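Local coordinates for Wss1p (Saccharomyces cerevisiae FostersO, PDB 5XBN), which is a zinc-dependent endopeptidase that cleaves DNA-binding proteins, with DNA bringing enzyme and substrate together, and takes part in the repair of toxic DNA-protein cross-links, at residues 45-50 with 104-109; 53-58 with 112-117; 70-73 with 78-81; 119-124 with 130-135. All coordinates share one frame; numbering follows the deposited sequence.

In the fold
All four contacts lie in the WLM metalloprotease domain. Contacts 1 and 2, with centres 11 Å apart, pair successive parts of the N-terminal helices 41-54 and 56-62 with helix 106-118, whose later turns carry the zinc ligand H115 and the active-site residue E116. Their segments alternate along the chain, and contact 3 is nested inside the loop that each closes; it joins strand 66-72 to the connection entering strand 81-84, beside E116. Contact 4 follows in series, about 12 Å from contact 2 between centres, and folds the loop after helix 106-118 onto helix 127-145. Contacts 2 and 4 each hold a ligand of the same zinc, H115 and H119, so the metal links 112-117 to 119-124.

Contact 1: residues 45-50 with 104-109; sequences LNLIKE and LPMECI
With CG anti to the backbone N (chi1 -180°), L47 extends from helix 41-54 toward the start of helix 106-118, while M106, a selenomethionine, bends at chi2 and chi3 (both 83°), which brings its SE and CE against L47 and E50. The contact is an apolar helix-helix interface in a zinc metalloprotease domain, made where P105 occupies the N-cap position of the second helix. The two methyls of L47 divide the work. CD1 lies 3.9 Å from M106 SE, the two side chains sliding past each other in opposite directions. CD2 meets CD1 of I109 tip to tip at 3.8 Å, I109 sitting one turn further along its helix. I109 also touches L92 and L94 of strand 89-96, and I51, which places the pair between helix and sheet; M106 touches I51 as well. E50, one turn after L47, contributes the aliphatic part of its chain, which crosses M106 at about a right angle. CG is the carbon that comes nearest: M106 CE rests 3.6 Å from E50 CG and 4.0 Å from L47 CD1, bridging the two residues.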
loop_
_atom_site.group_PDB
_atom_site.type_symbol
_atom_site.label_atom_id
_atom_site.label_comp_id
_atom_site.label_asym_id
_atom_site.label_seq_id
_atom_site.Cartn_x
_atom_site.Cartn_y
_atom_site.Cartn_z
ATOM N N LEU A 45 -7.790 10.161 -0.300
ATOM C CA LEU A 45 -7.155 10.129 -1.613
ATOM C C LEU A 45 -5.720 10.660 -1.563
ATOM O O LEU A 45 -4.813 10.095 -2.193
ATOM C CB LEU A 45 -7.985 10.927 -2.627
ATOM C CG LEU A 45 -7.504 10.851 -4.074
ATOM C CD1 LEU A 45 -7.509 9.402 -4.565
ATOM C CD2 LEU A 45 -8.338 11.746 -4.992
ATOM N N ASN A 46 -5.505 11.738 -0.813
ATOM C CA ASN A 46 -4.152 12.259 -0.661
ATOM C C ASN A 46 -3.259 11.212 -0.007
ATOM O O ASN A 46 -2.103 11.042 -0.394
ATOM C CB ASN A 46 -4.142 13.555 0.166
ATOM C CG ASN A 46 -2.731 14.039 0.481
ATOM O OD1 ASN A 46 -2.207 13.796 1.576
ATOM N ND2 ASN A 46 -2.108 14.723 -0.477
ATOM N N LEU A 47 -3.820 10.495 0.960
ATOM C CA LEU A 47 -3.084 9.493 1.718
ATOM C C LEU A 47 -2.641 8.332 0.828
ATOM O O LEU A 47 -1.473 7.955 0.841
ATOM C CB LEU A 47 -3.937 8.989 2.877
ATOM C CG LEU A 47 -3.365 7.932 3.819
ATOM C CD1 LEU A 47 -2.009 8.361 4.365
ATOM C CD2 LEU A 47 -4.349 7.698 4.951
ATOM N N ILE A 48 -3.553 7.777 0.032
ATOM C CA ILE A 48 -3.174 6.625 -0.789
ATOM C C ILE A 48 -2.233 7.066 -1.919
ATOM O O ILE A 48 -1.362 6.307 -2.343
ATOM C CB ILE A 48 -4.425 5.883 -1.355
ATOM C CG1 ILE A 48 -4.066 4.423 -1.706
ATOM C CG2 ILE A 48 -5.005 6.606 -2.550
ATOM C CD1 ILE A 48 -5.287 3.532 -1.954
ATOM N N LYS A 49 -2.358 8.312 -2.369
ATOM C CA LYS A 49 -1.421 8.815 -3.371
ATOM C C LYS A 49 -0.054 9.051 -2.771
ATOM O O LYS A 49 0.949 8.920 -3.461
ATOM C CB LYS A 49 -1.937 10.109 -4.004
ATOM C CG LYS A 49 -3.092 9.851 -4.955
ATOM C CD LYS A 49 -3.488 11.111 -5.717
ATOM C CE LYS A 49 -4.622 10.788 -6.687
ATOM N NZ LYS A 49 -4.932 11.909 -7.634
ATOM N N GLU A 50 -0.014 9.411 -1.489
ATOM C CA GLU A 50 1.276 9.602 -0.830
ATOM C C GLU A 50 1.946 8.245 -0.624
ATOM O O GLU A 50 3.153 8.124 -0.776
ATOM C CB GLU A 50 1.121 10.346 0.498
ATOM C CG GLU A 50 2.443 10.671 1.210
ATOM C CD GLU A 50 3.356 11.621 0.430
ATOM O OE1 GLU A 50 2.872 12.332 -0.473
ATOM O OE2 GLU A 50 4.569 11.667 0.733
ATOM N N LEU A 104 -5.676 5.108 9.833
ATOM C CA LEU A 104 -4.549 4.385 10.407
ATOM C C LEU A 104 -3.279 5.206 10.217
ATOM O O LEU A 104 -3.201 6.034 9.303
ATOM C CB LEU A 104 -4.393 3.004 9.750
ATOM C CG LEU A 104 -5.552 2.005 9.829
ATOM C CD1 LEU A 104 -5.223 0.756 9.007
ATOM C CD2 LEU A 104 -5.848 1.619 11.272
ATOM N N PRO A 105 -2.274 4.986 11.077
ATOM C CA PRO A 105 -1.010 5.705 10.901
ATOM C C PRO A 105 -0.337 5.324 9.588
ATOM O O PRO A 105 -0.456 4.179 9.148
ATOM C CB PRO A 105 -0.166 5.243 12.098
ATOM C CG PRO A 105 -1.152 4.746 13.097
ATOM C CD PRO A 105 -2.269 4.150 12.289
HETATM N N MSE A 106 0.356 6.281 8.984
HETATM C CA MSE A 106 1.079 6.057 7.744
HETATM C C MSE A 106 2.023 4.861 7.821
HETATM O O MSE A 106 2.154 4.104 6.853
HETATM C CB MSE A 106 1.859 7.318 7.378
HETATM C CG MSE A 106 2.752 7.157 6.179
HETATM SE SE MSE A 106 1.749 7.400 4.538
HETATM C CE MSE A 106 1.822 9.344 4.494
ATOM N N GLU A 107 2.678 4.699 8.969
ATOM C CA GLU A 107 3.636 3.612 9.167
ATOM C C GLU A 107 2.959 2.260 9.023
ATOM O O GLU A 107 3.510 1.348 8.407
ATOM C CB GLU A 107 4.302 3.701 10.546
ATOM C CG GLU A 107 4.729 5.097 10.943
ATOM C CD GLU A 107 3.641 5.845 11.694
ATOM O OE1 GLU A 107 2.970 6.704 11.077
ATOM O OE2 GLU A 107 3.459 5.574 12.905
ATOM N N CYS A 108 1.760 2.152 9.593
ATOM C CA CYS A 108 0.957 0.931 9.559
ATOM C C CYS A 108 0.508 0.600 8.145
ATOM O O CYS A 108 0.633 -0.536 7.696
ATOM C CB CYS A 108 -0.275 1.066 10.456
ATOM S SG CYS A 108 0.088 1.021 12.227
ATOM N N ILE A 109 -0.025 1.602 7.454
ATOM C CA ILE A 109 -0.451 1.428 6.071
ATOM C C ILE A 109 0.732 1.062 5.168
ATOM O O ILE A 109 0.614 0.181 4.327
ATOM C CB ILE A 109 -1.148 2.689 5.538
ATOM C CG1 ILE A 109 -2.345 3.031 6.431
ATOM C CG2 ILE A 109 -1.613 2.469 4.098
ATOM C CD1 ILE A 109 -2.984 4.371 6.117
#

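Contact 2: residues 53-58 with 112-117; sequences HKVSYL and TMLHEL. With ZN (zinc ion), chain B.
L58 and L114 meet through one methyl each, with CD2 of L58 only 3.4 Å from CD2 of L114, closer than ordinary van der Waals contact. The side chains cross at about a right angle, and both are buried. Packing is looser around V55: its CG2 lies 4.0 Å from CE of the selenomethionine M113, and its CG1 is 4.3 Å from L114 CD2. M113 reaches V55 because its chain bends at chi2 (63°) and then runs straight through SE to the methyl. V55 itself sits at the break between helices 41-54 and 56-62, just after the one and at the N-cap position of the next. Behind it S56 N and S56 OG both donate to H53 O, the hydroxyl at 2.8 Å and in the carbonyl plane, a double grip across the join on the more exposed side, turned from helix 106-118. Helix 106-118, on which V55 and L58 pack, bears the HExxH motif of zinc proteases. Its apolar side holds M113 and L114, whereas H115 leaves on another side and binds zinc through NE2 at 2.0 Å, with H119, H125 and a water completing the site. That water lies 2.0 Å from the metal. H115 meets F129 edge-to-face, and the active-site residue E116 touches I90 of strand 89-96.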
loop_
_atom_site.group_PDB
_atom_site.type_symbol
_atom_site.label_atom_id
_atom_site.label_comp_id
_atom_site.label_asym_id
_atom_site.label_seq_id
_atom_site.Cartn_x
_atom_site.Cartn_y
_atom_site.Cartn_z
ATOM N N HIS A 53 3.318 7.347 -4.020
ATOM C CA HIS A 53 4.520 8.118 -4.291
ATOM C C HIS A 53 5.701 7.577 -3.506
ATOM O O HIS A 53 6.791 7.375 -4.049
ATOM C CB HIS A 53 4.287 9.594 -3.944
ATOM C CG HIS A 53 5.518 10.435 -4.024
ATOM N ND1 HIS A 53 6.285 10.520 -5.163
ATOM C CD2 HIS A 53 6.117 11.229 -3.105
ATOM C CE1 HIS A 53 7.303 11.334 -4.949
ATOM N NE2 HIS A 53 7.226 11.775 -3.707
ATOM N N LYS A 54 5.480 7.325 -2.223
ATOM C CA LYS A 54 6.593 6.967 -1.356
ATOM C C LYS A 54 7.204 5.617 -1.740
ATOM O O LYS A 54 8.405 5.432 -1.553
ATOM C CB LYS A 54 6.159 6.948 0.101
ATOM C CG LYS A 54 6.051 8.353 0.702
ATOM C CD LYS A 54 5.625 8.296 2.156
ATOM C CE LYS A 54 6.799 8.621 3.077
ATOM N NZ LYS A 54 6.456 8.386 4.502
ATOM N N VAL A 55 6.403 4.692 -2.275
ATOM C CA VAL A 55 6.962 3.384 -2.682
ATOM C C VAL A 55 7.444 3.310 -4.120
ATOM O O VAL A 55 7.791 2.235 -4.601
ATOM C CB VAL A 55 5.959 2.213 -2.520
ATOM C CG1 VAL A 55 5.668 1.994 -1.099
ATOM C CG2 VAL A 55 4.683 2.417 -3.343
ATOM N N SER A 56 7.481 4.442 -4.806
ATOM C CA SER A 56 7.783 4.424 -6.237
ATOM C C SER A 56 9.193 3.908 -6.532
ATOM O O SER A 56 9.422 3.100 -7.453
ATOM C CB SER A 56 7.590 5.830 -6.827
ATOM O OG SER A 56 8.460 6.768 -6.217
ATOM N N TYR A 57 10.148 4.354 -5.733
ATOM C CA TYR A 57 11.539 3.995 -5.978
ATOM C C TYR A 57 11.763 2.502 -5.738
ATOM O O TYR A 57 12.459 1.833 -6.511
ATOM C CB TYR A 57 12.450 4.829 -5.069
ATOM C CG TYR A 57 13.908 4.838 -5.479
ATOM C CD1 TYR A 57 14.784 3.862 -5.019
ATOM C CD2 TYR A 57 14.412 5.835 -6.310
ATOM C CE1 TYR A 57 16.126 3.873 -5.375
ATOM C CE2 TYR A 57 15.761 5.855 -6.669
ATOM C CZ TYR A 57 16.606 4.868 -6.198
ATOM O OH TYR A 57 17.945 4.868 -6.539
ATOM N N LEU A 58 11.168 1.995 -4.661
ATOM C CA LEU A 58 11.283 0.583 -4.289
ATOM C C LEU A 58 10.665 -0.289 -5.378
ATOM O O LEU A 58 11.223 -1.311 -5.771
ATOM C CB LEU A 58 10.602 0.328 -2.935
ATOM C CG LEU A 58 10.689 -1.086 -2.339
ATOM C CD1 LEU A 58 12.101 -1.401 -1.899
ATOM C CD2 LEU A 58 9.729 -1.241 -1.183
ATOM N N THR A 112 1.576 -2.551 5.545
ATOM C CA THR A 112 0.642 -3.381 4.796
ATOM C C THR A 112 0.895 -3.298 3.296
ATOM O O THR A 112 0.811 -4.308 2.578
ATOM C CB THR A 112 -0.797 -2.975 5.113
ATOM O OG1 THR A 112 -1.052 -3.266 6.488
ATOM C CG2 THR A 112 -1.783 -3.747 4.234
HETATM N N MSE A 113 1.224 -2.106 2.810
HETATM C CA MSE A 113 1.556 -1.966 1.401
HETATM C C MSE A 113 2.723 -2.872 1.015
HETATM O O MSE A 113 2.670 -3.553 -0.010
HETATM C CB MSE A 113 1.892 -0.517 1.051
HETATM C CG MSE A 113 2.254 -0.299 -0.416
HETATM SE SE MSE A 113 0.778 -0.704 -1.664
HETATM C CE MSE A 113 1.636 -0.185 -3.335
ATOM N N LEU A 114 3.772 -2.897 1.834
ATOM C CA LEU A 114 4.933 -3.717 1.516
ATOM C C LEU A 114 4.611 -5.211 1.615
ATOM O O LEU A 114 5.114 -6.011 0.822
ATOM C CB LEU A 114 6.109 -3.360 2.423
ATOM C CG LEU A 114 6.605 -1.907 2.292
ATOM C CD1 LEU A 114 7.770 -1.639 3.234
ATOM C CD2 LEU A 114 6.994 -1.576 0.874
ATOM N N HIS A 115 3.781 -5.582 2.586
ATOM C CA HIS A 115 3.269 -6.946 2.678
ATOM C C HIS A 115 2.586 -7.338 1.375
ATOM O O HIS A 115 2.835 -8.404 0.812
ATOM C CB HIS A 115 2.276 -7.070 3.848
ATOM C CG HIS A 115 1.694 -8.444 4.027
ATOM N ND1 HIS A 115 1.938 -9.213 5.150
ATOM C CD2 HIS A 115 0.869 -9.181 3.241
ATOM C CE1 HIS A 115 1.296 -10.362 5.041
ATOM N NE2 HIS A 115 0.634 -10.369 3.895
ATOM N N GLU A 116 1.701 -6.480 0.890
ATOM C CA GLU A 116 0.969 -6.835 -0.320
ATOM C C GLU A 116 1.832 -6.823 -1.573
ATOM O O GLU A 116 1.601 -7.622 -2.462
ATOM C CB GLU A 116 -0.236 -5.909 -0.515
ATOM C CG GLU A 116 -1.204 -5.949 0.673
ATOM C CD GLU A 116 -1.719 -7.337 0.982
ATOM O OE1 GLU A 116 -1.772 -8.189 0.074
ATOM O OE2 GLU A 116 -2.095 -7.579 2.141
ATOM N N LEU A 117 2.816 -5.922 -1.649
ATOM C CA LEU A 117 3.757 -5.949 -2.771
ATOM C C LEU A 117 4.533 -7.261 -2.799
ATOM O O LEU A 117 4.845 -7.782 -3.856
ATOM C CB LEU A 117 4.735 -4.770 -2.701
ATOM C CG LEU A 117 4.113 -3.441 -3.144
ATOM C CD1 LEU A 117 5.073 -2.298 -2.830
ATOM C CD2 LEU A 117 3.772 -3.494 -4.648
HETATM ZN ZN ZN B . -0.288 -11.916 3.103
HETATM O O HOH W 1 -2.202 -12.138 3.479
#

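Contact 3: residues 70-73 with 78-81; sequences VEFY and RLLG
This is a small surface contact between F72 of strand 66-72 and the connection that leads into strand 81-84. Of the F72 ring atoms CZ comes closest, 3.8 Å from both L79 CG and G81 CA, and the side chains of F72 and L79 cross at about a right angle. L80 takes part through its backbone: its carbonyl oxygen lies at the ring edge, near the ring plane, 3.9 Å from F72 CE2. L79 turns toward the ring with CG anti to its own N (chi1 -162°), presenting its branch point to CZ and CE1. An alanine in place of F72 would remove the ring and is likely to cost L79 and G81 CA the aromatic surface they rest on. The contact lies close to the catalytic centre, for G81 touches E116 of helix 106-118. On the sheet side, F72 is hydrogen-bonded through its backbone to L92 and touches M91, both of strand 89-96, while the L80 backbone pairs with R93 of the same strand; strand 89-96 thus lies between strands 66-72 and 81-84 in the sheet, with helix 106-118 meeting the contact at L80 and G81.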
loop_
_atom_site.group_PDB
_atom_site.type_symbol
_atom_site.label_atom_id
_atom_site.label_comp_id
_atom_site.label_asym_id
_atom_site.label_seq_id
_atom_site.Cartn_x
_atom_site.Cartn_y
_atom_site.Cartn_z
ATOM N N VAL A 70 -6.219 0.489 -4.361
ATOM C CA VAL A 70 -7.497 1.035 -3.928
ATOM C C VAL A 70 -7.732 0.841 -2.433
ATOM O O VAL A 70 -7.145 -0.038 -1.803
ATOM C CB VAL A 70 -8.670 0.391 -4.721
ATOM C CG1 VAL A 70 -8.521 0.617 -6.238
ATOM C CG2 VAL A 70 -8.761 -1.075 -4.427
ATOM N N GLU A 71 -8.599 1.682 -1.870
ATOM C CA GLU A 71 -9.024 1.555 -0.478
ATOM C C GLU A 71 -10.145 0.527 -0.350
ATOM O O GLU A 71 -11.009 0.451 -1.223
ATOM C CB GLU A 71 -9.527 2.895 0.047
ATOM C CG GLU A 71 -10.088 2.814 1.457
ATOM C CD GLU A 71 -10.687 4.119 1.922
ATOM O OE1 GLU A 71 -10.985 4.985 1.072
ATOM O OE2 GLU A 71 -10.854 4.265 3.149
ATOM N N PHE A 72 -10.148 -0.255 0.724
ATOM C CA PHE A 72 -11.349 -1.018 1.070
ATOM C C PHE A 72 -11.514 -0.941 2.583
ATOM O O PHE A 72 -10.666 -0.360 3.265
ATOM C CB PHE A 72 -11.304 -2.457 0.465
ATOM C CG PHE A 72 -10.367 -3.446 1.143
ATOM C CD1 PHE A 72 -10.625 -4.817 1.083
ATOM C CD2 PHE A 72 -9.274 -3.020 1.868
ATOM C CE1 PHE A 72 -9.753 -5.739 1.680
ATOM C CE2 PHE A 72 -8.426 -3.928 2.489
ATOM C CZ PHE A 72 -8.660 -5.282 2.388
ATOM N N TYR A 73 -12.650 -1.407 3.085
ATOM C CA TYR A 73 -12.977 -1.278 4.499
ATOM C C TYR A 73 -13.843 -2.468 4.885
ATOM O O TYR A 73 -15.046 -2.324 5.093
ATOM C CB TYR A 73 -13.704 0.051 4.766
ATOM C CG TYR A 73 -13.818 0.415 6.224
ATOM C CD1 TYR A 73 -12.705 0.801 6.952
ATOM C CD2 TYR A 73 -15.052 0.384 6.868
ATOM C CE1 TYR A 73 -12.808 1.131 8.296
ATOM C CE2 TYR A 73 -15.164 0.713 8.212
ATOM C CZ TYR A 73 -14.040 1.084 8.918
ATOM O OH TYR A 73 -14.150 1.414 10.252
ATOM N N ARG A 78 -9.877 -7.999 10.933
ATOM C CA ARG A 78 -8.484 -8.429 10.928
ATOM C C ARG A 78 -7.851 -8.222 9.553
ATOM O O ARG A 78 -6.639 -8.347 9.387
ATOM C CB ARG A 78 -8.363 -9.892 11.349
ATOM C CG ARG A 78 -7.783 -10.070 12.749
ATOM N N LEU A 79 -8.687 -7.892 8.576
ATOM C CA LEU A 79 -8.240 -7.695 7.202
ATOM C C LEU A 79 -7.692 -6.274 6.994
ATOM O O LEU A 79 -8.406 -5.289 7.186
ATOM C CB LEU A 79 -9.402 -7.975 6.252
ATOM C CG LEU A 79 -9.126 -8.250 4.783
ATOM C CD1 LEU A 79 -7.915 -9.165 4.632
ATOM C CD2 LEU A 79 -10.374 -8.880 4.190
ATOM N N LEU A 80 -6.424 -6.177 6.600
ATOM C CA LEU A 80 -5.769 -4.881 6.435
ATOM C C LEU A 80 -5.396 -4.582 4.983
ATOM O O LEU A 80 -5.234 -3.425 4.595
ATOM C CB LEU A 80 -4.509 -4.818 7.291
ATOM C CG LEU A 80 -4.718 -4.859 8.803
ATOM C CD1 LEU A 80 -3.380 -4.765 9.517
ATOM C CD2 LEU A 80 -5.638 -3.742 9.220
ATOM N N GLY A 81 -5.247 -5.631 4.189
ATOM C CA GLY A 81 -4.845 -5.467 2.803
ATOM C C GLY A 81 -5.054 -6.745 2.029
ATOM O O GLY A 81 -5.294 -7.798 2.613
#

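Contact 4: residues 119-124 with 130-135; sequences HNLFGP and YNKLDE. With ZN (zinc ion), chain B.
H119, the second histidine of the HExxH zinc motif, lies in the segment 119-124 that folds back against helix 127-145. Across the contact, F122 and L121 both lean on K132. The F122 ring offers its edge, CE2 lying 3.8 Å from K132 CB near the ring plane, and the two side chains cross at about a right angle. L121 CD1 meets K132 further along its chain, 4.0 Å from CE. K132 serves both neighbours because its chain starts anti to the backbone N, bends at chi2 (67°) and is then extended; its ammonium NZ goes on to a hydrogen bond with N62 OD1. Within 119-124, L121 CB sits over the centre of one F122 ring face, 3.7 Å above its plane. The F122 carbonyl turns back to the metal site: H119 ND1 donates to F122 O at 2.8 Å, with an N-H...O angle of 155°. ND1 lies in the carbonyl plane, while F122 O is 16° out of the imidazole plane. The other nitrogen, H119 NE2, binds zinc at 2.1 Å, alongside H115, H125 and a water. The backbone carbonyl is a second-shell partner that, together with the zinc bond, probably limits the rotation of the imidazole, with ND1 donating to F122 O while NE2 is bound to zinc.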
loop_
_atom_site.group_PDB
_atom_site.type_symbol
_atom_site.label_atom_id
_atom_site.label_comp_id
_atom_site.label_asym_id
_atom_site.label_seq_id
_atom_site.Cartn_x
_atom_site.Cartn_y
_atom_site.Cartn_z
ATOM N N HIS A 119 3.447 -10.076 -2.158
ATOM C CA HIS A 119 2.559 -11.041 -2.812
ATOM C C HIS A 119 2.520 -10.919 -4.345
ATOM O O HIS A 119 1.933 -11.773 -5.014
ATOM C CB HIS A 119 1.126 -10.905 -2.263
ATOM C CG HIS A 119 0.925 -11.523 -0.911
ATOM N ND1 HIS A 119 1.372 -12.790 -0.596
ATOM C CD2 HIS A 119 0.319 -11.051 0.203
ATOM C CE1 HIS A 119 1.049 -13.067 0.656
ATOM N NE2 HIS A 119 0.401 -12.031 1.163
ATOM N N ASN A 120 3.124 -9.876 -4.911
ATOM C CA ASN A 120 3.358 -9.861 -6.366
ATOM C C ASN A 120 4.250 -11.026 -6.766
ATOM O O ASN A 120 4.162 -11.540 -7.891
ATOM C CB ASN A 120 4.013 -8.547 -6.825
ATOM C CG ASN A 120 3.011 -7.424 -7.016
ATOM O OD1 ASN A 120 1.952 -7.395 -6.370
ATOM N ND2 ASN A 120 3.339 -6.486 -7.905
ATOM N N LEU A 121 5.110 -11.443 -5.838
ATOM C CA LEU A 121 6.084 -12.506 -6.099
ATOM C C LEU A 121 5.738 -13.821 -5.425
ATOM O O LEU A 121 5.895 -14.893 -6.019
ATOM C CB LEU A 121 7.479 -12.096 -5.627
ATOM C CG LEU A 121 8.200 -10.970 -6.360
ATOM C CD1 LEU A 121 9.482 -10.602 -5.616
ATOM C CD2 LEU A 121 8.510 -11.389 -7.778
ATOM N N PHE A 122 5.310 -13.741 -4.173
ATOM C CA PHE A 122 5.163 -14.927 -3.344
ATOM C C PHE A 122 3.783 -15.012 -2.722
ATOM O O PHE A 122 3.330 -14.082 -2.048
ATOM C CB PHE A 122 6.243 -14.945 -2.260
ATOM C CG PHE A 122 7.633 -14.846 -2.802
ATOM C CD1 PHE A 122 8.097 -15.785 -3.702
ATOM C CD2 PHE A 122 8.482 -13.831 -2.404
ATOM C CE1 PHE A 122 9.378 -15.705 -4.218
ATOM C CE2 PHE A 122 9.774 -13.752 -2.906
ATOM C CZ PHE A 122 10.217 -14.692 -3.820
ATOM N N GLY A 123 3.116 -16.143 -2.942
ATOM C CA GLY A 123 1.772 -16.335 -2.431
ATOM C C GLY A 123 1.705 -16.730 -0.975
ATOM O O GLY A 123 1.205 -15.966 -0.152
ATOM N N PRO A 124 2.196 -17.938 -0.642
ATOM C CA PRO A 124 2.118 -18.441 0.734
ATOM C C PRO A 124 2.966 -17.619 1.705
ATOM O O PRO A 124 3.961 -17.027 1.277
ATOM C CB PRO A 124 2.659 -19.873 0.624
ATOM C CG PRO A 124 2.619 -20.210 -0.828
ATOM C CD PRO A 124 2.810 -18.918 -1.554
ATOM N N TYR A 130 8.492 -14.062 3.936
ATOM C CA TYR A 130 8.923 -13.242 5.061
ATOM C C TYR A 130 10.319 -12.666 4.831
ATOM O O TYR A 130 10.619 -11.540 5.241
ATOM C CB TYR A 130 8.885 -14.054 6.347
ATOM C CG TYR A 130 7.493 -14.249 6.887
ATOM C CD1 TYR A 130 6.778 -13.180 7.403
ATOM C CD2 TYR A 130 6.885 -15.502 6.871
ATOM C CE1 TYR A 130 5.507 -13.349 7.895
ATOM C CE2 TYR A 130 5.608 -15.680 7.370
ATOM C CZ TYR A 130 4.924 -14.599 7.876
ATOM O OH TYR A 130 3.649 -14.744 8.379
ATOM N N ASN A 131 11.172 -13.436 4.172
ATOM C CA ASN A 131 12.510 -12.951 3.862
ATOM C C ASN A 131 12.453 -11.731 2.961
ATOM O O ASN A 131 13.102 -10.717 3.204
ATOM C CB ASN A 131 13.348 -14.030 3.175
ATOM C CG ASN A 131 14.700 -13.504 2.770
ATOM O OD1 ASN A 131 15.509 -13.156 3.623
ATOM N ND2 ASN A 131 14.931 -13.378 1.476
ATOM N N LYS A 132 11.651 -11.838 1.912
ATOM C CA LYS A 132 11.487 -10.738 0.977
ATOM C C LYS A 132 10.854 -9.516 1.647
ATOM O O LYS A 132 11.302 -8.385 1.431
ATOM C CB LYS A 132 10.636 -11.195 -0.211
ATOM C CG LYS A 132 10.389 -10.104 -1.240
ATOM C CD LYS A 132 11.669 -9.722 -1.928
ATOM C CE LYS A 132 11.470 -8.536 -2.839
ATOM N NZ LYS A 132 12.747 -8.278 -3.566
ATOM N N LEU A 133 9.823 -9.739 2.464
ATOM C CA LEU A 133 9.131 -8.622 3.103
ATOM C C LEU A 133 10.095 -7.890 4.028
ATOM O O LEU A 133 10.105 -6.664 4.102
ATOM C CB LEU A 133 7.898 -9.111 3.868
ATOM C CG LEU A 133 7.202 -8.082 4.751
ATOM C CD1 LEU A 133 6.831 -6.837 3.946
ATOM C CD2 LEU A 133 5.974 -8.704 5.399
ATOM N N ASP A 134 10.916 -8.654 4.732
ATOM C CA ASP A 134 11.933 -8.059 5.590
ATOM C C ASP A 134 12.918 -7.194 4.797
ATOM O O ASP A 134 13.259 -6.088 5.229
ATOM C CB ASP A 134 12.665 -9.158 6.348
ATOM C CG ASP A 134 13.834 -8.626 7.120
ATOM O OD1 ASP A 134 13.606 -8.030 8.195
ATOM O OD2 ASP A 134 14.966 -8.793 6.637
ATOM N N GLU A 135 13.354 -7.666 3.627
ATOM C CA GLU A 135 14.209 -6.849 2.764
ATOM C C GLU A 135 13.510 -5.575 2.296
ATOM O O GLU A 135 14.131 -4.510 2.243
ATOM C CB GLU A 135 14.683 -7.627 1.532
ATOM C CG GLU A 135 15.643 -8.779 1.839
ATOM C CD GLU A 135 16.945 -8.303 2.463
ATOM O OE1 GLU A 135 17.492 -7.265 2.008
ATOM O OE2 GLU A 135 17.427 -8.968 3.408
HETATM ZN ZN ZN B . -0.288 -11.916 3.103
HETATM O O HOH W 1 -2.202 -12.138 3.479
#